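Local coordinates for protein thiamine pyrophosphokinase (Candida albicans, PDB 2G9Z) that catalyses the transfer of a pyrophosphate group from ATP to thiamine, giving the cofactor thiamine diphosphate, at residues I47-Y52 / T238-T243; N64-L69 / Y208-I213; L264-D269 / M333-D338; V255-Y260 / G322-C327. One frame throughout, in Å; residues are numbered along the deposited sequence.

Contact 1: I47-Y52 / T238-T243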
# COMPACT_ATOMS: atom_id res chain seq x y z
N ILE A 47 -10.53 -13.35 16.13
CA ILE A 47 -10.86 -12.52 14.97
C ILE A 47 -11.68 -13.33 13.97
O ILE A 47 -11.29 -14.43 13.59
CB ILE A 47 -9.60 -12.03 14.23
CG1 ILE A 47 -8.57 -11.48 15.21
CG2 ILE A 47 -9.99 -10.95 13.23
CD1 ILE A 47 -7.24 -11.12 14.55
N GLN A 48 -12.81 -12.77 13.54
CA GLN A 48 -13.68 -13.41 12.56
C GLN A 48 -13.88 -12.39 11.44
O GLN A 48 -14.93 -11.75 11.35
CB GLN A 48 -15.02 -13.76 13.19
CG GLN A 48 -14.93 -14.81 14.27
CD GLN A 48 -16.24 -14.98 15.01
OE1 GLN A 48 -16.63 -14.14 15.81
NE2 GLN A 48 -16.94 -16.08 14.73
N PRO A 49 -12.88 -12.25 10.57
CA PRO A 49 -12.90 -11.30 9.45
C PRO A 49 -14.02 -11.46 8.43
O PRO A 49 -14.43 -10.47 7.82
CB PRO A 49 -11.53 -11.51 8.79
CG PRO A 49 -10.69 -12.19 9.85
CD PRO A 49 -11.68 -13.11 10.50
N PHE A 50 -14.51 -12.68 8.26
CA PHE A 50 -15.52 -12.93 7.23
C PHE A 50 -16.97 -13.08 7.64
O PHE A 50 -17.79 -13.57 6.86
CB PHE A 50 -15.08 -14.15 6.42
CG PHE A 50 -13.65 -14.08 5.98
CD1 PHE A 50 -13.27 -13.23 4.94
CD2 PHE A 50 -12.66 -14.80 6.64
CE1 PHE A 50 -11.94 -13.10 4.57
CE2 PHE A 50 -11.32 -14.68 6.28
CZ PHE A 50 -10.97 -13.82 5.24
N VAL A 51 -17.30 -12.65 8.86
CA VAL A 51 -18.68 -12.74 9.31
C VAL A 51 -19.61 -11.98 8.37
O VAL A 51 -20.78 -12.32 8.24
CB VAL A 51 -18.84 -12.15 10.73
CG1 VAL A 51 -20.31 -12.15 11.13
CG2 VAL A 51 -18.03 -12.96 11.72
N TYR A 52 -19.08 -10.96 7.70
CA TYR A 52 -19.91 -10.16 6.80
C TYR A 52 -20.26 -10.86 5.49
O TYR A 52 -21.11 -10.38 4.74
CB TYR A 52 -19.23 -8.81 6.49
CG TYR A 52 -18.10 -8.89 5.49
CD1 TYR A 52 -16.85 -9.40 5.85
CD2 TYR A 52 -18.29 -8.46 4.18
CE1 TYR A 52 -15.81 -9.48 4.92
CE2 TYR A 52 -17.26 -8.54 3.24
CZ TYR A 52 -16.03 -9.04 3.61
OH TYR A 52 -15.02 -9.11 2.68
N THR A 238 -12.64 -2.50 16.24
CA THR A 238 -12.00 -3.42 15.31
C THR A 238 -12.18 -2.85 13.91
O THR A 238 -13.31 -2.60 13.48
CB THR A 238 -12.64 -4.82 15.35
OG1 THR A 238 -12.53 -5.35 16.68
CG2 THR A 238 -11.93 -5.77 14.38
N VAL A 239 -11.07 -2.62 13.22
CA VAL A 239 -11.13 -2.07 11.88
C VAL A 239 -10.78 -3.09 10.81
O VAL A 239 -9.79 -3.81 10.91
CB VAL A 239 -10.18 -0.86 11.73
CG1 VAL A 239 -10.20 -0.35 10.29
CG2 VAL A 239 -10.60 0.24 12.69
N PHE A 240 -11.63 -3.16 9.78
CA PHE A 240 -11.40 -4.05 8.66
C PHE A 240 -11.39 -3.24 7.38
O PHE A 240 -12.36 -2.56 7.06
CB PHE A 240 -12.52 -5.09 8.54
CG PHE A 240 -12.43 -6.19 9.55
CD1 PHE A 240 -11.36 -7.08 9.52
CD2 PHE A 240 -13.42 -6.35 10.50
CE1 PHE A 240 -11.29 -8.13 10.43
CE2 PHE A 240 -13.36 -7.40 11.42
CZ PHE A 240 -12.30 -8.29 11.38
N PHE A 241 -10.28 -3.30 6.65
CA PHE A 241 -10.19 -2.60 5.38
C PHE A 241 -10.57 -3.65 4.35
O PHE A 241 -9.92 -4.70 4.26
CB PHE A 241 -8.76 -2.13 5.09
CG PHE A 241 -8.33 -0.96 5.92
CD1 PHE A 241 -8.86 0.31 5.69
CD2 PHE A 241 -7.38 -1.12 6.91
CE1 PHE A 241 -8.43 1.40 6.45
CE2 PHE A 241 -6.94 -0.04 7.67
CZ PHE A 241 -7.47 1.22 7.44
N ILE A 242 -11.63 -3.40 3.60
CA ILE A 242 -12.05 -4.34 2.57
C ILE A 242 -11.70 -3.69 1.25
O ILE A 242 -12.18 -2.60 0.94
CB ILE A 242 -13.56 -4.63 2.63
CG1 ILE A 242 -13.89 -5.40 3.92
CG2 ILE A 242 -13.98 -5.44 1.41
CD1 ILE A 242 -15.37 -5.66 4.10
N THR A 243 -10.85 -4.35 0.47
CA THR A 243 -10.44 -3.81 -0.81
C THR A 243 -10.91 -4.71 -1.93
O THR A 243 -11.62 -5.68 -1.71
CB THR A 243 -8.91 -3.68 -0.91
OG1 THR A 243 -8.33 -4.97 -1.18
CG2 THR A 243 -8.33 -3.14 0.39
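Ile47 meets the ring of Phe240 through its CG2 branch, which lies at the ring edge close to its plane, with Ile47 CG2 4.0 Å from Phe240 CZ. CG2 is the branch anti to the backbone N of Ile47. Gln48 adds little: its side chain leads away, and its carbonyl oxygen comes obliquely to the same ring corner. Pro49 makes the broader approach to Phe240. Its CA is 3.6 Å from Phe240 CZ, while Pro49 CB stands 3.8 Å from Phe240 CE1. Pro49 CB also sits over the centre of the Phe50 ring, 4.0 Å above its plane.

The chain turns here: Gln48 to Val51 form a type I beta turn directly after strand 45-47, an outer strand of the five-stranded sheet. Strand 237-242 belongs to the ten-stranded sheet, so the apolar side chains pack the border of the smaller sheet against an inner strand of the larger one. The turn leads to Tyr52, whose ring meets Ile242 tip to tip. Ile242 CD1 lies over one ring face, 3.7 Å from the centroid of the Tyr52 ring and 23° off its normal, a CH-pi contact. CD1 is offset toward the rim, and its nearest ring atom is Tyr52 CZ at 3.5 Å. The extended second torsion of Ile242 (chi2 177°) carries CD1 there, while Ile337 touches the Tyr52 side chain as well.

Contact 2: N64-L69 / Y208-I213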
# COMPACT_ATOMS: atom_id res chain seq x y z
N ASN A 64 -21.78 -2.45 13.84
CA ASN A 64 -21.13 -2.38 12.54
C ASN A 64 -21.29 -1.02 11.87
O ASN A 64 -22.39 -0.49 11.74
CB ASN A 64 -21.69 -3.46 11.61
CG ASN A 64 -21.31 -4.86 12.05
OD1 ASN A 64 -21.91 -5.84 11.61
ND2 ASN A 64 -20.31 -4.96 12.92
N VAL A 65 -20.16 -0.49 11.42
CA VAL A 65 -20.12 0.79 10.74
C VAL A 65 -19.45 0.58 9.39
O VAL A 65 -18.49 -0.19 9.28
CB VAL A 65 -19.26 1.81 11.52
CG1 VAL A 65 -19.20 3.14 10.77
CG2 VAL A 65 -19.81 2.00 12.92
N LEU A 66 -19.96 1.26 8.37
CA LEU A 66 -19.39 1.19 7.03
C LEU A 66 -18.84 2.57 6.70
O LEU A 66 -19.57 3.56 6.71
CB LEU A 66 -20.45 0.80 6.00
CG LEU A 66 -19.99 0.79 4.53
CD1 LEU A 66 -18.88 -0.24 4.36
CD2 LEU A 66 -21.15 0.46 3.61
N LEU A 67 -17.54 2.64 6.42
CA LEU A 67 -16.90 3.90 6.07
C LEU A 67 -16.50 3.80 4.61
O LEU A 67 -15.76 2.90 4.22
CB LEU A 67 -15.68 4.14 6.95
CG LEU A 67 -14.82 5.37 6.64
CD1 LEU A 67 -15.68 6.62 6.52
CD2 LEU A 67 -13.78 5.54 7.75
N ILE A 68 -17.00 4.73 3.79
CA ILE A 68 -16.72 4.71 2.36
C ILE A 68 -15.84 5.85 1.88
O ILE A 68 -16.24 7.01 1.90
CB ILE A 68 -18.04 4.75 1.56
CG1 ILE A 68 -18.97 3.64 2.05
CG2 ILE A 68 -17.74 4.61 0.06
CD1 ILE A 68 -20.38 3.73 1.51
N LEU A 69 -14.63 5.51 1.45
CA LEU A 69 -13.72 6.52 0.94
C LEU A 69 -13.87 6.66 -0.58
O LEU A 69 -14.68 5.96 -1.19
CB LEU A 69 -12.28 6.20 1.33
CG LEU A 69 -11.89 6.84 2.68
CD1 LEU A 69 -12.83 6.37 3.78
CD2 LEU A 69 -10.45 6.49 3.02
N TYR A 208 -15.99 -1.30 8.94
CA TYR A 208 -15.61 -1.83 7.64
C TYR A 208 -15.28 -0.62 6.79
O TYR A 208 -16.13 0.26 6.61
CB TYR A 208 -16.77 -2.63 7.04
CG TYR A 208 -17.07 -3.90 7.80
CD1 TYR A 208 -16.22 -5.00 7.70
CD2 TYR A 208 -18.17 -3.99 8.65
CE1 TYR A 208 -16.46 -6.17 8.43
CE2 TYR A 208 -18.42 -5.15 9.39
CZ TYR A 208 -17.56 -6.24 9.27
OH TYR A 208 -17.80 -7.38 10.00
N VAL A 209 -14.05 -0.55 6.29
CA VAL A 209 -13.63 0.58 5.48
C VAL A 209 -13.41 0.21 4.01
O VAL A 209 -12.64 -0.70 3.71
CB VAL A 209 -12.31 1.19 6.03
CG1 VAL A 209 -11.94 2.44 5.23
CG2 VAL A 209 -12.46 1.52 7.51
N LEU A 210 -14.09 0.92 3.11
CA LEU A 210 -13.94 0.68 1.67
C LEU A 210 -13.13 1.80 1.00
O LEU A 210 -13.22 2.96 1.40
CB LEU A 210 -15.31 0.63 0.98
CG LEU A 210 -16.29 -0.47 1.37
CD1 LEU A 210 -17.59 -0.29 0.60
CD2 LEU A 210 -15.67 -1.84 1.09
N ASN A 211 -12.33 1.43 0.00
CA ASN A 211 -11.55 2.39 -0.78
C ASN A 211 -10.43 3.17 -0.07
O ASN A 211 -10.01 4.23 -0.56
CB ASN A 211 -12.50 3.39 -1.45
CG ASN A 211 -13.64 2.71 -2.19
OD1 ASN A 211 -13.43 1.70 -2.88
ND2 ASN A 211 -14.85 3.25 -2.06
N ALA A 212 -9.95 2.66 1.06
CA ALA A 212 -8.89 3.34 1.80
C ALA A 212 -7.51 2.81 1.41
O ALA A 212 -6.48 3.41 1.74
CB ALA A 212 -9.10 3.16 3.30
N ILE A 213 -7.51 1.68 0.71
CA ILE A 213 -6.28 1.04 0.27
C ILE A 213 -6.28 0.94 -1.25
O ILE A 213 -7.34 0.86 -1.87
CB ILE A 213 -6.17 -0.40 0.85
CG1 ILE A 213 -6.29 -0.36 2.38
CG2 ILE A 213 -4.85 -1.04 0.42
CD1 ILE A 213 -5.18 0.40 3.08
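Tyr208 is joined to strand 64-68 by both its backbone polar atoms and by its ring. Its N donates to Val65 O at 2.8 Å, and Leu67 N returns a bond of 2.8 Å to Tyr208 O. Tyr208 CG stands anti to its own carbonyl carbon, beside the backbone N (chi1 -68°), and from there the ring runs on toward Asn64 and presents its edge, with Tyr208 CE2 3.9 Å from Asn64 CG.

Leu210 continues the pattern two residues on: Leu210 N donates to Leu67 O, and its side chain crosses that of Leu66, with Leu210 CG 4.0 Å from Leu66 CD1. By the alternation of the paired residues, Leu66, Ile68, Tyr208 and Leu210 share one face of the sheet, lined by helix 77-81, whereas Leu67 and Val209 share the other, where Leu67 touches helix 155-170.

Leu69, just past the strand, is held at both ends of its backbone. Its N donates to Leu210 O at 2.9 Å, and Leu69 O accepts Asn211 ND2 at 2.9 Å, the amide nitrogen standing 41° out of the carbonyl plane. The Leu69 side chain meanwhile reaches past Asn211, bringing Leu69 CD2 to 3.6 Å from Ala212 CB.

The in-register bridges 66-208, 67-209 and 68-210 are those of neighbouring parallel strands, with helices on both faces, as in a three-layer alpha/beta domain. The Leu69 side chain is about 8 Å from a bound thiamine diphosphate analogue, consistent with an active site at the C-terminal edge of the sheet.

Contact 3: L264-D269 / M333-D338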
# COMPACT_ATOMS: atom_id res chain seq x y z
N LEU A 264 -13.90 -21.72 1.73
CA LEU A 264 -14.76 -21.52 0.57
C LEU A 264 -15.55 -20.23 0.70
O LEU A 264 -16.04 -19.69 -0.29
CB LEU A 264 -15.72 -22.71 0.42
CG LEU A 264 -15.03 -24.02 0.05
CD1 LEU A 264 -16.03 -25.17 0.12
CD2 LEU A 264 -14.44 -23.89 -1.35
N MET A 265 -15.66 -19.74 1.92
CA MET A 265 -16.39 -18.51 2.18
C MET A 265 -15.75 -17.31 1.49
O MET A 265 -16.45 -16.43 0.99
CB MET A 265 -16.44 -18.23 3.68
CG MET A 265 -16.99 -19.35 4.51
SD MET A 265 -16.67 -18.98 6.24
CE MET A 265 -18.15 -18.11 6.67
N PHE A 266 -14.42 -17.26 1.47
CA PHE A 266 -13.72 -16.13 0.86
C PHE A 266 -12.74 -16.50 -0.25
O PHE A 266 -12.12 -15.62 -0.85
CB PHE A 266 -12.96 -15.33 1.93
CG PHE A 266 -11.97 -16.15 2.72
CD1 PHE A 266 -12.39 -16.93 3.80
CD2 PHE A 266 -10.62 -16.14 2.39
CE1 PHE A 266 -11.48 -17.69 4.53
CE2 PHE A 266 -9.70 -16.89 3.11
CZ PHE A 266 -10.13 -17.67 4.19
N HIS A 267 -12.61 -17.79 -0.52
CA HIS A 267 -11.70 -18.24 -1.56
C HIS A 267 -12.42 -19.15 -2.54
O HIS A 267 -12.48 -20.37 -2.35
CB HIS A 267 -10.52 -18.98 -0.94
CG HIS A 267 -9.46 -19.37 -1.93
ND1 HIS A 267 -8.79 -18.45 -2.70
CD2 HIS A 267 -8.97 -20.58 -2.28
CE1 HIS A 267 -7.92 -19.07 -3.48
NE2 HIS A 267 -8.01 -20.37 -3.24
N LYS A 268 -12.98 -18.54 -3.59
CA LYS A 268 -13.71 -19.26 -4.63
C LYS A 268 -12.97 -20.56 -4.92
O LYS A 268 -11.78 -20.55 -5.22
CB LYS A 268 -13.78 -18.40 -5.89
CG LYS A 268 -14.60 -18.98 -7.02
CD LYS A 268 -14.84 -17.93 -8.09
CE LYS A 268 -15.62 -16.75 -7.52
NZ LYS A 268 -15.78 -15.63 -8.49
N ASP A 269 -13.69 -21.68 -4.82
CA ASP A 269 -13.10 -22.99 -5.04
C ASP A 269 -11.96 -22.97 -6.05
O ASP A 269 -12.13 -22.53 -7.19
CB ASP A 269 -14.15 -23.99 -5.50
CG ASP A 269 -13.57 -25.37 -5.70
OD1 ASP A 269 -12.90 -25.86 -4.77
OD2 ASP A 269 -13.77 -25.96 -6.78
N MET A 333 -2.25 -7.88 8.96
CA MET A 333 -2.43 -9.09 8.18
C MET A 333 -3.46 -8.83 7.08
O MET A 333 -4.48 -8.19 7.31
CB MET A 333 -2.90 -10.27 9.04
CG MET A 333 -3.25 -11.51 8.21
SD MET A 333 -3.47 -13.03 9.18
CE MET A 333 -2.63 -14.23 8.16
N ASN A 334 -3.15 -9.30 5.88
CA ASN A 334 -4.08 -9.18 4.77
C ASN A 334 -4.38 -10.59 4.31
O ASN A 334 -3.51 -11.46 4.34
CB ASN A 334 -3.47 -8.39 3.60
CG ASN A 334 -2.37 -9.15 2.88
OD1 ASN A 334 -1.32 -9.43 3.45
ND2 ASN A 334 -2.60 -9.47 1.62
N ILE A 335 -5.63 -10.82 3.92
CA ILE A 335 -6.04 -12.11 3.41
C ILE A 335 -6.73 -11.83 2.09
O ILE A 335 -7.65 -11.02 2.03
CB ILE A 335 -7.04 -12.82 4.35
CG1 ILE A 335 -6.35 -13.16 5.68
CG2 ILE A 335 -7.57 -14.08 3.68
CD1 ILE A 335 -7.27 -13.87 6.67
N GLU A 336 -6.27 -12.49 1.03
CA GLU A 336 -6.86 -12.29 -0.28
C GLU A 336 -8.29 -12.80 -0.30
O GLU A 336 -8.61 -13.83 0.30
CB GLU A 336 -6.03 -13.00 -1.35
CG GLU A 336 -6.57 -12.85 -2.76
CD GLU A 336 -5.54 -13.17 -3.82
OE1 GLU A 336 -4.99 -14.29 -3.81
OE2 GLU A 336 -5.27 -12.30 -4.67
N ILE A 337 -9.16 -12.07 -0.98
CA ILE A 337 -10.56 -12.46 -1.10
C ILE A 337 -10.94 -12.50 -2.56
O ILE A 337 -10.48 -11.68 -3.36
CB ILE A 337 -11.50 -11.45 -0.39
CG1 ILE A 337 -11.23 -11.44 1.11
CG2 ILE A 337 -12.96 -11.84 -0.66
CD1 ILE A 337 -12.10 -10.45 1.87
N ASP A 338 -11.78 -13.46 -2.91
CA ASP A 338 -12.27 -13.60 -4.28
C ASP A 338 -13.60 -14.32 -4.20
O ASP A 338 -13.69 -15.52 -4.48
CB ASP A 338 -11.28 -14.40 -5.13
CG ASP A 338 -11.64 -14.38 -6.60
OD1 ASP A 338 -11.64 -13.28 -7.21
OD2 ASP A 338 -11.94 -15.46 -7.16
O HOH W 1 -8.97 -15.91 -1.49
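Phe266 O is gripped twice. Asp338 N donates to Phe266 O at 3.0 Å with an N-H...O angle of 162°, and a water gives it a longer bond. The same water donates to Glu336 O at 2.8 Å and is 2.8 Å from His267 ND1, so it ties both backbones to the imidazole, whose NE2 is hydrogen-bonded to Ser273 O.

Two residues beyond Phe266, Lys268 N donates to Asp338 O at 3.2 Å. The two backbone bonds frame a single bridge, His267 with Asp338, beyond the end of strand 331-336. That strand belongs to the ten-stranded mixed sheet, between 246-251 and 277-281, so the bridge joins the loop leading toward 277-281 to the tail of strand 331-336, close to the subunit interface, where Glu336 packs on Arg216 of the second subunit, a residue that also lines a ligand pocket.

Phe266 CG, set between the backbone N and the carbonyl carbon (chi1 57°), starts the ring toward Ile335, which it crosses with Phe266 CE2 3.6 Å from Ile335 CG2. The ring turns its edge to Glu336 O, 3.7 Å from Phe266 CD2. Phe50 stacks on this ring and Tyr260 meets it edge-to-face. On the solvent-exposed side, Lys268 folds at chi3 and crosses the Asp338 carboxylate; Lys268 NZ is 4.1 Å from Asp338 OD2, too far for a salt bridge, though the opposite charges probably attract.

Contact 4: V255-Y260 / G322-C327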
# COMPACT_ATOMS: atom_id res chain seq x y z
N VAL A 255 -1.60 -13.85 21.42
CA VAL A 255 -2.17 -14.91 20.60
C VAL A 255 -3.43 -14.45 19.87
O VAL A 255 -4.30 -13.80 20.46
CB VAL A 255 -2.52 -16.15 21.47
CG1 VAL A 255 -3.04 -17.28 20.59
CG2 VAL A 255 -1.28 -16.61 22.23
N ASN A 256 -3.52 -14.78 18.59
CA ASN A 256 -4.68 -14.43 17.78
C ASN A 256 -5.23 -15.69 17.14
O ASN A 256 -4.48 -16.48 16.57
CB ASN A 256 -4.29 -13.45 16.66
CG ASN A 256 -3.86 -12.10 17.18
OD1 ASN A 256 -4.68 -11.21 17.43
ND2 ASN A 256 -2.56 -11.94 17.35
N TYR A 257 -6.53 -15.90 17.24
CA TYR A 257 -7.16 -17.05 16.62
C TYR A 257 -8.09 -16.49 15.56
O TYR A 257 -9.06 -15.81 15.88
CB TYR A 257 -7.94 -17.88 17.64
CG TYR A 257 -8.76 -19.00 17.01
CD1 TYR A 257 -8.18 -19.91 16.14
CD2 TYR A 257 -10.12 -19.13 17.29
CE1 TYR A 257 -8.93 -20.93 15.55
CE2 TYR A 257 -10.89 -20.15 16.71
CZ TYR A 257 -10.28 -21.04 15.84
OH TYR A 257 -11.03 -22.05 15.26
N ILE A 258 -7.77 -16.75 14.29
CA ILE A 258 -8.59 -16.27 13.19
C ILE A 258 -9.45 -17.45 12.74
O ILE A 258 -8.91 -18.48 12.35
CB ILE A 258 -7.71 -15.80 11.99
CG1 ILE A 258 -6.84 -14.61 12.41
CG2 ILE A 258 -8.60 -15.39 10.83
CD1 ILE A 258 -5.70 -14.97 13.35
N SER A 259 -10.77 -17.29 12.79
CA SER A 259 -11.66 -18.38 12.40
C SER A 259 -12.71 -17.98 11.37
O SER A 259 -13.03 -16.80 11.21
CB SER A 259 -12.35 -18.96 13.63
OG SER A 259 -13.23 -18.02 14.22
N TYR A 260 -13.24 -18.99 10.69
CA TYR A 260 -14.26 -18.82 9.66
C TYR A 260 -14.90 -20.18 9.43
O TYR A 260 -14.32 -21.21 9.76
CB TYR A 260 -13.60 -18.32 8.38
CG TYR A 260 -12.20 -18.86 8.18
CD1 TYR A 260 -11.09 -18.14 8.60
CD2 TYR A 260 -12.00 -20.13 7.63
CE1 TYR A 260 -9.81 -18.66 8.50
CE2 TYR A 260 -10.72 -20.67 7.53
CZ TYR A 260 -9.63 -19.93 7.96
OH TYR A 260 -8.37 -20.47 7.90
N GLY A 322 -9.79 -22.21 10.54
CA GLY A 322 -9.11 -21.15 11.25
C GLY A 322 -7.64 -21.43 11.40
O GLY A 322 -7.16 -22.51 11.07
N PHE A 323 -6.91 -20.44 11.90
CA PHE A 323 -5.48 -20.58 12.12
C PHE A 323 -5.07 -19.69 13.29
O PHE A 323 -5.83 -18.82 13.73
CB PHE A 323 -4.69 -20.20 10.87
CG PHE A 323 -4.89 -18.77 10.41
CD1 PHE A 323 -5.95 -18.45 9.55
CD2 PHE A 323 -4.02 -17.76 10.82
CE1 PHE A 323 -6.13 -17.12 9.11
CE2 PHE A 323 -4.19 -16.44 10.39
CZ PHE A 323 -5.25 -16.12 9.53
N ILE A 324 -3.86 -19.89 13.78
CA ILE A 324 -3.38 -19.10 14.90
C ILE A 324 -2.08 -18.35 14.61
O ILE A 324 -1.16 -18.89 14.00
CB ILE A 324 -3.13 -20.00 16.12
CG1 ILE A 324 -4.46 -20.57 16.62
CG2 ILE A 324 -2.41 -19.22 17.22
CD1 ILE A 324 -4.31 -21.62 17.70
N VAL A 325 -2.03 -17.10 15.04
CA VAL A 325 -0.81 -16.33 14.90
C VAL A 325 -0.52 -15.65 16.22
O VAL A 325 -1.38 -14.95 16.78
CB VAL A 325 -0.89 -15.24 13.81
CG1 VAL A 325 0.43 -14.44 13.79
CG2 VAL A 325 -1.14 -15.87 12.45
N GLU A 326 0.68 -15.87 16.74
CA GLU A 326 1.09 -15.23 17.97
C GLU A 326 2.13 -14.21 17.53
O GLU A 326 2.98 -14.51 16.71
CB GLU A 326 1.71 -16.24 18.93
CG GLU A 326 2.26 -15.61 20.20
CD GLU A 326 2.64 -16.65 21.24
OE1 GLU A 326 3.25 -17.67 20.86
OE2 GLU A 326 2.35 -16.44 22.43
N CYS A 327 2.04 -12.99 18.06
CA CYS A 327 2.98 -11.95 17.67
C CYS A 327 3.46 -11.15 18.87
O CYS A 327 2.69 -10.88 19.78
CB CYS A 327 2.32 -11.02 16.65
SG CYS A 327 0.82 -10.22 17.25
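Gly322 faces Tyr260, whose ring comes obliquely to its backbone, with Tyr260 CZ 3.4 Å from Gly322 N. At Gly322 phi is 161°, which residues carrying a CB rarely adopt; Gly322 pairs with Ser259 at a non-hydrogen-bonded position.

Phe323 CG lies between the backbone N and the carbonyl carbon (chi1 60°), which starts the ring toward Ile258. Ile258 CB sits over one face, 3.7 Å from the centroid of the Phe323 ring and 22° off its normal. At the ring's edge Tyr260 OH, hydrogen-bonded to Gly319 O, lies 3.6 Å from Phe323 CD1. Phe323 O accepts Ile258 N at 2.9 Å.

Ile324 turns to the other face of the antiparallel pair. Its CG1 is 3.8 Å from Tyr257 CD1, and its CG2 branch reaches Val255.

Val325 O takes two donors from opposite faces of its carbonyl plane: Asn256 N at 2.8 Å and, longer but straighter, Asn256 ND2 at 3.3 Å. Lys252 O also binds this ND2, and Asn45 ND2 binds Asn256 OD1, so the buried amide is held at both polar ends.

Glu326 lays its carboxylate beside Val255, Glu326 OE2 being 3.6 Å from Val255 CG2.

The pair lies inside the five-stranded sheet: strand 45-47 runs parallel on the outer side of 254-259, strand 289-294 flanks 322-327, and Leu251 of strand 246-251 packs against Asn256, Ile258 and Val325.

In the fold
Contacts 1, 2 and 3 all reach the ten-stranded mixed sheet, whereas contact 4 lies in the five-stranded sheet facing part of it. Contacts 1 and 2, with centres 10 Å apart, share neighbouring strands 237-242 and 205-210; contact 2 is nested inside the chain loop that contact 1 closes. Contact 1 also touches contacts 3 and 4, at centres 12 and 14 Å away, and so stands between the alpha/beta part and the beta-sandwich part. Contacts 3 and 4 cross along the chain, their last strands being consecutive, and meet through Met333 and Phe323. Contacts 2 and 4, with centres 23 Å apart, do not touch. The large sheet runs on from the alpha/beta part into the region assigned to thiamine binding, which probably couples the two.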